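Local coordinates for protein TCR beta chain (Gallus gallus, PDB 6LIR) that forms the beta chain of the chicken alpha beta T-cell receptor, and probably takes part in antigen recognition through its immunoglobulin variable domain, at residues L40-E52 against I57-F71. Residues are numbered along the deposited sequence; the frame is centred on the assembly and turned at random.
Sequences LQLIYSSYGVKQE and IHTGYEAKRSSQEVF
Strands 40-46 and 61-67 face each other across the two layers of an immunoglobulin V-type sandwich, their axes 7.6 Å apart at closest and inclined by 32°. Backbones meet directly where the type II turn from Gly48 to Gln51 comes up to Arg65: Lys50 N donates to Arg65 O over 2.8 Å. The other backbone polar atom of the same residue is bound by a side chain, Arg65 N giving a nearly straight bond (173°) to Glu52 OE2 at 2.9 Å, met on the anti side and somewhat out of the carboxylate plane.

Three alkyl groups sit over aromatic faces, a common way for facing sheets to pack. Ile43 directs CG2 anti to its own backbone N and onto the Tyr61 ring, 3.7 Å from CG2 to the centroid, while its other branch, CG1, meets Ile57 CD1. Ala63 CB covers a face of Tyr44, with Tyr61 O near the plane at that ring's edge. Ser46 CB lies over Phe71, 3.9 Å from the ring centroid. With chi1 at 170°, Ser46 turns OG to the Gln51 carbonyl, 2.6 Å from OG to O, and the same OG accepts Arg65 NH2 close to the guanidinium plane. Arg65 NH1 hydrogen-bonds to Gln68 O, tying the arginine to the chain that leads into strand 70-75.

Asp27 O is a further acceptor for Arg65 NH2, and Tyr61 OH bonds Tyr86 OH on strand 84-91. Strand 40-46 pairs with strand 28-34, where Ile43 and Tyr44 form a classic bulge opposite Trp31; in the other sheet, strand 61-67 is an outermost strand within this chain, beside 70-75.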
ATOM      1  N   LEU B  40       6.316   7.515  11.956  1.00 44.30           N
ATOM      2  CA  LEU B  40       5.161   8.401  12.051  1.00 46.35           C
ATOM      3  C   LEU B  40       5.478   9.494  13.059  1.00 46.80           C
ATOM      4  O   LEU B  40       5.711   9.202  14.237  1.00 46.12           O
ATOM      5  CB  LEU B  40       3.907   7.637  12.482  1.00 46.80           C
ATOM      6  CG  LEU B  40       3.263   6.675  11.485  1.00 49.87           C
ATOM      7  CD1 LEU B  40       2.249   5.794  12.198  1.00 50.47           C
ATOM      8  CD2 LEU B  40       2.605   7.434  10.342  1.00 44.65           C
ATOM      9  N   GLN B  41       5.470  10.746  12.611  1.00 44.09           N
ATOM     10  CA  GLN B  41       5.863  11.865  13.454  1.00 50.04           C
ATOM     11  C   GLN B  41       4.694  12.822  13.618  1.00 46.66           C
ATOM     12  O   GLN B  41       4.101  13.267  12.628  1.00 45.97           O
ATOM     13  CB  GLN B  41       7.066  12.596  12.857  1.00 52.20           C
ATOM     14  CG  GLN B  41       8.256  11.699  12.589  1.00 51.62           C
ATOM     15  CD  GLN B  41       9.430  12.454  12.004  1.00 63.44           C
ATOM     16  OE1 GLN B  41       9.890  12.150  10.903  1.00 68.25           O
ATOM     17  NE2 GLN B  41       9.923  13.447  12.738  1.00 60.40           N
ATOM     18  N   LEU B  42       4.366  13.124  14.872  1.00 46.46           N
ATOM     19  CA  LEU B  42       3.285  14.048  15.197  1.00 45.61           C
ATOM     20  C   LEU B  42       3.605  15.463  14.725  1.00 45.77           C
ATOM     21  O   LEU B  42       4.596  16.065  15.154  1.00 50.96           O
ATOM     22  CB  LEU B  42       2.998  14.037  16.694  1.00 46.82           C
ATOM     23  CG  LEU B  42       1.698  14.778  17.019  1.00 48.13           C
ATOM     24  CD1 LEU B  42       0.502  13.856  16.864  1.00 45.30           C
ATOM     25  CD2 LEU B  42       1.743  15.369  18.418  1.00 52.80           C
ATOM     26  N   ILE B  43       2.759  15.989  13.845  1.00 45.43           N
ATOM     27  CA  ILE B  43       2.864  17.370  13.378  1.00 42.31           C
ATOM     28  C   ILE B  43       2.133  18.318  14.314  1.00 43.75           C
ATOM     29  O   ILE B  43       2.696  19.314  14.778  1.00 41.32           O
ATOM     30  CB  ILE B  43       2.314  17.486  11.943  1.00 41.99           C
ATOM     31  CG1 ILE B  43       2.936  16.427  11.034  1.00 40.18           C
ATOM     32  CG2 ILE B  43       2.554  18.886  11.392  1.00 42.84           C
ATOM     33  CD1 ILE B  43       2.311  16.392   9.660  1.00 42.42           C
ATOM     34  N   TYR B  44       0.869  18.017  14.595  1.00 44.01           N
ATOM     35  CA  TYR B  44       0.012  18.849  15.423  1.00 41.78           C
ATOM     36  C   TYR B  44      -1.047  17.942  16.023  1.00 43.85           C
ATOM     37  O   TYR B  44      -1.496  16.993  15.374  1.00 38.54           O
ATOM     38  CB  TYR B  44      -0.666  19.951  14.598  1.00 42.67           C
ATOM     39  CG  TYR B  44      -0.140  21.353  14.805  1.00 42.76           C
ATOM     40  CD1 TYR B  44      -0.546  22.117  15.893  1.00 47.85           C
ATOM     41  CD2 TYR B  44       0.743  21.922  13.898  1.00 47.91           C
ATOM     42  CE1 TYR B  44      -0.075  23.408  16.077  1.00 48.38           C
ATOM     43  CE2 TYR B  44       1.221  23.210  14.074  1.00 50.49           C
ATOM     44  CZ  TYR B  44       0.808  23.947  15.165  1.00 52.55           C
ATOM     45  OH  TYR B  44       1.282  25.227  15.342  1.00 56.17           O
ATOM     46  N   SER B  45      -1.440  18.233  17.257  1.00 36.32           N
ATOM     47  CA  SER B  45      -2.508  17.499  17.918  1.00 38.50           C
ATOM     48  C   SER B  45      -3.494  18.491  18.516  1.00 39.92           C
ATOM     49  O   SER B  45      -3.268  19.703  18.516  1.00 41.45           O
ATOM     50  CB  SER B  45      -1.960  16.565  19.006  1.00 41.05           C
ATOM     51  OG  SER B  45      -1.473  17.305  20.115  1.00 38.74           O
ATOM     52  N   SER B  46      -4.584  17.956  19.059  1.00 37.38           N
ATOM     53  CA  SER B  46      -5.642  18.780  19.626  1.00 39.16           C
ATOM     54  C   SER B  46      -6.352  17.976  20.699  1.00 41.98           C
ATOM     55  O   SER B  46      -6.812  16.861  20.433  1.00 40.69           O
ATOM     56  CB  SER B  46      -6.641  19.215  18.545  1.00 44.50           C
ATOM     57  OG  SER B  46      -7.792  19.812  19.121  1.00 44.93           O
ATOM     58  N   TYR B  47      -6.460  18.542  21.897  1.00 41.97           N
ATOM     59  CA  TYR B  47      -7.148  17.870  22.988  1.00 43.61           C
ATOM     60  C   TYR B  47      -8.627  18.218  23.045  1.00 44.76           C
ATOM     61  O   TYR B  47      -9.353  17.647  23.863  1.00 45.87           O
ATOM     62  CB  TYR B  47      -6.492  18.214  24.337  1.00 51.90           C
ATOM     63  CG  TYR B  47      -5.019  17.867  24.449  1.00 55.79           C
ATOM     64  CD1 TYR B  47      -4.480  16.781  23.768  1.00 56.94           C
ATOM     65  CD2 TYR B  47      -4.168  18.622  25.251  1.00 59.58           C
ATOM     66  CE1 TYR B  47      -3.131  16.463  23.877  1.00 59.92           C
ATOM     67  CE2 TYR B  47      -2.822  18.313  25.365  1.00 57.48           C
ATOM     68  CZ  TYR B  47      -2.309  17.232  24.674  1.00 64.84           C
ATOM     69  OH  TYR B  47      -0.972  16.919  24.781  1.00 68.57           O
ATOM     70  N   GLY B  48      -9.088  19.107  22.175  1.00 45.86           N
ATOM     71  CA  GLY B  48     -10.459  19.571  22.215  1.00 44.47           C
ATOM     72  C   GLY B  48     -10.650  20.730  21.262  1.00 42.28           C
ATOM     73  O   GLY B  48      -9.711  21.188  20.602  1.00 45.37           O
ATOM     74  N   VAL B  49     -11.905  21.182  21.189  1.00 43.37           N
ATOM     75  CA  VAL B  49     -12.259  22.289  20.307  1.00 47.56           C
ATOM     76  C   VAL B  49     -11.392  23.506  20.599  1.00 48.41           C
ATOM     77  O   VAL B  49     -11.177  23.883  21.759  1.00 48.52           O
ATOM     78  CB  VAL B  49     -13.752  22.629  20.438  1.00 53.83           C
ATOM     79  CG1 VAL B  49     -14.144  23.687  19.421  1.00 51.14           C
ATOM     80  CG2 VAL B  49     -14.601  21.377  20.251  1.00 52.93           C
ATOM     81  N   LYS B  50     -10.896  24.133  19.530  1.00 50.34           N
ATOM     82  CA  LYS B  50     -10.077  25.345  19.602  1.00 50.57           C
ATOM     83  C   LYS B  50      -8.873  25.184  20.530  1.00 54.32           C
ATOM     84  O   LYS B  50      -8.397  26.156  21.121  1.00 52.28           O
ATOM     85  CB  LYS B  50     -10.921  26.551  20.026  1.00 53.67           C
ATOM     86  CG  LYS B  50     -11.893  27.032  18.958  1.00 55.77           C
ATOM     87  CD  LYS B  50     -13.075  27.770  19.571  1.00 63.14           C
ATOM     88  CE  LYS B  50     -13.952  28.392  18.496  1.00 66.26           C
ATOM     89  NZ  LYS B  50     -13.261  29.514  17.802  1.00 76.70           N
ATOM     90  N   GLN B  51      -8.369  23.958  20.660  1.00 47.69           N
ATOM     91  CA  GLN B  51      -7.107  23.684  21.337  1.00 45.70           C
ATOM     92  C   GLN B  51      -6.169  22.998  20.354  1.00 47.49           C
ATOM     93  O   GLN B  51      -6.564  22.041  19.684  1.00 46.28           O
ATOM     94  CB  GLN B  51      -7.322  22.801  22.572  1.00 43.74           C
ATOM     95  CG  GLN B  51      -6.173  22.821  23.578  1.00 48.67           C
ATOM     96  CD  GLN B  51      -4.976  21.992  23.135  1.00 48.97           C
ATOM     97  OE1 GLN B  51      -5.130  20.914  22.558  1.00 43.70           O
ATOM     98  NE2 GLN B  51      -3.777  22.497  23.401  1.00 48.42           N
ATOM     99  N   GLU B  52      -4.937  23.493  20.257  1.00 46.82           N
ATOM    100  CA  GLU B  52      -3.924  22.890  19.402  1.00 44.13           C
ATOM    101  C   GLU B  52      -2.611  22.754  20.160  1.00 53.19           C
ATOM    102  O   GLU B  52      -2.311  23.542  21.062  1.00 52.54           O
ATOM    103  CB  GLU B  52      -3.711  23.708  18.121  1.00 48.24           C
ATOM    104  CG  GLU B  52      -4.953  23.822  17.242  1.00 48.04           C
ATOM    105  CD  GLU B  52      -5.812  25.027  17.589  1.00 53.21           C
ATOM    106  OE1 GLU B  52      -5.256  26.037  18.074  1.00 48.55           O
ATOM    107  OE2 GLU B  52      -7.042  24.964  17.376  1.00 48.75           O
ATOM    108  N   ILE B  57       7.773  18.519  14.677  1.00 64.87           N
ATOM    109  CA  ILE B  57       8.102  18.868  13.300  1.00 64.90           C
ATOM    110  C   ILE B  57       7.101  19.899  12.799  1.00 66.00           C
ATOM    111  O   ILE B  57       6.808  19.967  11.599  1.00 68.33           O
ATOM    112  CB  ILE B  57       8.118  17.626  12.393  1.00 65.88           C
ATOM    113  CG1 ILE B  57       6.780  16.891  12.469  1.00 60.24           C
ATOM    114  CG2 ILE B  57       9.255  16.697  12.781  1.00 67.68           C
ATOM    115  CD1 ILE B  57       6.599  15.856  11.384  1.00 54.60           C
ATOM    116  N   HIS B  58       6.579  20.714  13.718  1.00 69.04           N
ATOM    117  CA  HIS B  58       5.498  21.631  13.386  1.00 72.16           C
ATOM    118  C   HIS B  58       5.954  22.807  12.532  1.00 70.63           C
ATOM    119  O   HIS B  58       5.113  23.449  11.895  1.00 68.56           O
ATOM    120  CB  HIS B  58       4.880  22.177  14.673  1.00 68.02           C
ATOM    121  CG  HIS B  58       5.751  23.175  15.374  1.00 74.27           C
ATOM    122  ND1 HIS B  58       5.770  24.513  15.040  1.00 75.19           N
ATOM    123  CD2 HIS B  58       6.650  23.026  16.376  1.00 75.45           C
ATOM    124  CE1 HIS B  58       6.637  25.146  15.811  1.00 76.07           C
ATOM    125  NE2 HIS B  58       7.182  24.266  16.632  1.00 72.39           N
ATOM    126  N   THR B  59       7.253  23.109  12.511  1.00 70.67           N
ATOM    127  CA  THR B  59       7.756  24.213  11.700  1.00 70.75           C
ATOM    128  C   THR B  59       7.388  24.017  10.237  1.00 71.04           C
ATOM    129  O   THR B  59       7.817  23.049   9.601  1.00 69.95           O
ATOM    130  CB  THR B  59       9.267  24.354  11.859  1.00 74.97           C
ATOM    131  OG1 THR B  59       9.565  24.753  13.203  1.00 80.92           O
ATOM    132  CG2 THR B  59       9.797  25.411  10.902  1.00 75.03           C
ATOM    133  N   GLY B  60       6.589  24.939   9.708  1.00 64.21           N
ATOM    134  CA  GLY B  60       6.025  24.807   8.383  1.00 56.65           C
ATOM    135  C   GLY B  60       4.549  24.490   8.383  1.00 57.82           C
ATOM    136  O   GLY B  60       3.965  24.340   7.302  1.00 60.17           O
ATOM    137  N   TYR B  61       3.925  24.389   9.554  1.00 47.81           N
ATOM    138  CA  TYR B  61       2.526  24.016   9.652  1.00 48.49           C
ATOM    139  C   TYR B  61       1.838  24.869  10.704  1.00 52.00           C
ATOM    140  O   TYR B  61       2.463  25.339  11.658  1.00 52.59           O
ATOM    141  CB  TYR B  61       2.349  22.539  10.038  1.00 42.59           C
ATOM    142  CG  TYR B  61       3.060  21.554   9.143  1.00 43.22           C
ATOM    143  CD1 TYR B  61       2.427  21.017   8.032  1.00 47.59           C
ATOM    144  CD2 TYR B  61       4.358  21.147   9.419  1.00 46.32           C
ATOM    145  CE1 TYR B  61       3.068  20.106   7.217  1.00 43.16           C
ATOM    146  CE2 TYR B  61       5.008  20.239   8.607  1.00 47.40           C
ATOM    147  CZ  TYR B  61       4.356  19.722   7.507  1.00 45.51           C
ATOM    148  OH  TYR B  61       4.993  18.817   6.690  1.00 44.92           O
ATOM    149  N   GLU B  62       0.537  25.049  10.518  1.00 51.50           N
ATOM    150  CA  GLU B  62      -0.362  25.579  11.526  1.00 48.56           C
ATOM    151  C   GLU B  62      -1.567  24.654  11.591  1.00 48.05           C
ATOM    152  O   GLU B  62      -1.761  23.798  10.723  1.00 46.05           O
ATOM    153  CB  GLU B  62      -0.778  27.022  11.213  1.00 53.34           C
ATOM    154  CG  GLU B  62       0.371  28.015  11.288  1.00 56.48           C
ATOM    155  CD  GLU B  62      -0.076  29.443  11.052  1.00 70.59           C
ATOM    156  OE1 GLU B  62      -1.204  29.791  11.463  1.00 69.60           O
ATOM    157  OE2 GLU B  62       0.699  30.219  10.453  1.00 72.02           O
ATOM    158  N   ALA B  63      -2.383  24.812  12.628  1.00 45.24           N
ATOM    159  CA  ALA B  63      -3.539  23.941  12.752  1.00 44.21           C
ATOM    160  C   ALA B  63      -4.636  24.650  13.524  1.00 44.26           C
ATOM    161  O   ALA B  63      -4.388  25.578  14.300  1.00 47.38           O
ATOM    162  CB  ALA B  63      -3.176  22.617  13.435  1.00 43.51           C
ATOM    163  N   LYS B  64      -5.861  24.193  13.290  1.00 51.93           N
ATOM    164  CA  LYS B  64      -7.041  24.786  13.903  1.00 55.08           C
ATOM    165  C   LYS B  64      -8.067  23.690  14.124  1.00 52.27           C
ATOM    166  O   LYS B  64      -8.487  23.037  13.163  1.00 50.01           O
ATOM    167  CB  LYS B  64      -7.629  25.906  13.041  1.00 55.91           C
ATOM    168  CG  LYS B  64      -8.904  26.494  13.633  1.00 58.02           C
ATOM    169  CD  LYS B  64      -9.311  27.770  12.925  1.00 67.06           C
ATOM    170  CE  LYS B  64     -10.431  27.499  11.941  1.00 72.65           C
ATOM    171  NZ  LYS B  64     -11.637  28.323  12.218  1.00 76.51           N
ATOM    172  N   ARG B  65      -8.480  23.495  15.370  1.00 46.07           N
ATOM    173  CA  ARG B  65      -9.577  22.575  15.659  1.00 45.43           C
ATOM    174  C   ARG B  65     -10.835  23.432  15.697  1.00 48.11           C
ATOM    175  O   ARG B  65     -11.222  23.976  16.732  1.00 49.21           O
ATOM    176  CB  ARG B  65      -9.338  21.837  16.972  1.00 43.60           C
ATOM    177  CG  ARG B  65     -10.453  20.889  17.371  1.00 44.31           C
ATOM    178  CD  ARG B  65     -10.384  19.580  16.601  1.00 41.73           C
ATOM    179  NE  ARG B  65     -11.371  18.614  17.076  1.00 37.81           N
ATOM    180  CZ  ARG B  65     -11.170  17.785  18.095  1.00 42.82           C
ATOM    181  NH1 ARG B  65     -12.120  16.932  18.460  1.00 37.13           N
ATOM    182  NH2 ARG B  65     -10.017  17.812  18.752  1.00 45.89           N
ATOM    183  N   SER B  66     -11.474  23.560  14.527  1.00 49.93           N
ATOM    184  CA  SER B  66     -12.605  24.467  14.376  1.00 50.76           C
ATOM    185  C   SER B  66     -13.843  23.960  15.101  1.00 51.66           C
ATOM    186  O   SER B  66     -14.701  24.759  15.493  1.00 54.45           O
ATOM    187  CB  SER B  66     -12.908  24.684  12.892  1.00 52.29           C
ATOM    188  OG  SER B  66     -13.231  23.461  12.251  1.00 52.31           O
ATOM    189  N   SER B  67     -13.962  22.648  15.274  1.00 48.30           N
ATOM    190  CA  SER B  67     -15.107  22.063  15.956  1.00 44.00           C
ATOM    191  C   SER B  67     -14.719  20.662  16.400  1.00 47.49           C
ATOM    192  O   SER B  67     -13.635  20.167  16.081  1.00 48.25           O
ATOM    193  CB  SER B  67     -16.341  22.030  15.049  1.00 49.45           C
ATOM    194  OG  SER B  67     -16.119  21.178  13.937  1.00 51.38           O
ATOM    195  N   GLN B  68     -15.630  20.026  17.141  1.00 48.27           N
ATOM    196  CA  GLN B  68     -15.386  18.671  17.624  1.00 47.95           C
ATOM    197  C   GLN B  68     -15.102  17.700  16.482  1.00 49.16           C
ATOM    198  O   GLN B  68     -14.325  16.751  16.653  1.00 46.67           O
ATOM    199  CB  GLN B  68     -16.585  18.198  18.449  1.00 48.22           C
ATOM    200  CG  GLN B  68     -16.476  16.785  19.002  1.00 50.89           C
ATOM    201  CD  GLN B  68     -15.588  16.688  20.234  1.00 58.68           C
ATOM    202  OE1 GLN B  68     -14.679  17.496  20.429  1.00 55.36           O
ATOM    203  NE2 GLN B  68     -15.851  15.691  21.073  1.00 56.72           N
ATOM    204  N   GLU B  69     -15.691  17.932  15.310  1.00 46.89           N
ATOM    205  CA  GLU B  69     -15.609  16.978  14.210  1.00 47.16           C
ATOM    206  C   GLU B  69     -14.432  17.217  13.274  1.00 43.33           C
ATOM    207  O   GLU B  69     -14.046  16.295  12.547  1.00 44.42           O
ATOM    208  CB  GLU B  69     -16.904  17.004  13.382  1.00 44.58           C
ATOM    209  CG  GLU B  69     -18.156  16.604  14.147  1.00 51.09           C
ATOM    210  CD  GLU B  69     -18.765  17.763  14.913  1.00 54.88           C
ATOM    211  OE1 GLU B  69     -19.712  17.530  15.695  1.00 59.37           O
ATOM    212  OE2 GLU B  69     -18.291  18.904  14.735  1.00 53.58           O
ATOM    213  N   VAL B  70     -13.843  18.410  13.277  1.00 39.80           N
ATOM    214  CA  VAL B  70     -12.976  18.853  12.192  1.00 45.26           C
ATOM    215  C   VAL B  70     -11.677  19.395  12.769  1.00 46.99           C
ATOM    216  O   VAL B  70     -11.696  20.247  13.665  1.00 42.39           O
ATOM    217  CB  VAL B  70     -13.659  19.930  11.324  1.00 44.38           C
ATOM    218  CG1 VAL B  70     -12.741  20.357  10.189  1.00 44.61           C
ATOM    219  CG2 VAL B  70     -14.981  19.420  10.781  1.00 44.19           C
ATOM    220  N   PHE B  71     -10.554  18.933  12.221  1.00 37.62           N
ATOM    221  CA  PHE B  71      -9.227  19.393  12.618  1.00 39.61           C
ATOM    222  C   PHE B  71      -8.463  19.743  11.349  1.00 41.16           C
ATOM    223  O   PHE B  71      -8.164  18.859  10.537  1.00 38.66           O
ATOM    224  CB  PHE B  71      -8.497  18.317  13.423  1.00 40.61           C
ATOM    225  CG  PHE B  71      -7.235  18.792  14.081  1.00 39.72           C
ATOM    226  CD1 PHE B  71      -7.088  20.115  14.463  1.00 41.66           C
ATOM    227  CD2 PHE B  71      -6.195  17.908  14.325  1.00 39.90           C
ATOM    228  CE1 PHE B  71      -5.924  20.550  15.077  1.00 44.71           C
ATOM    229  CE2 PHE B  71      -5.029  18.335  14.935  1.00 40.49           C
ATOM    230  CZ  PHE B  71      -4.892  19.658  15.312  1.00 41.01           C
TER
HETATM  231  O   HOH W   1      -1.694  26.929  14.644  1.00 52.76           O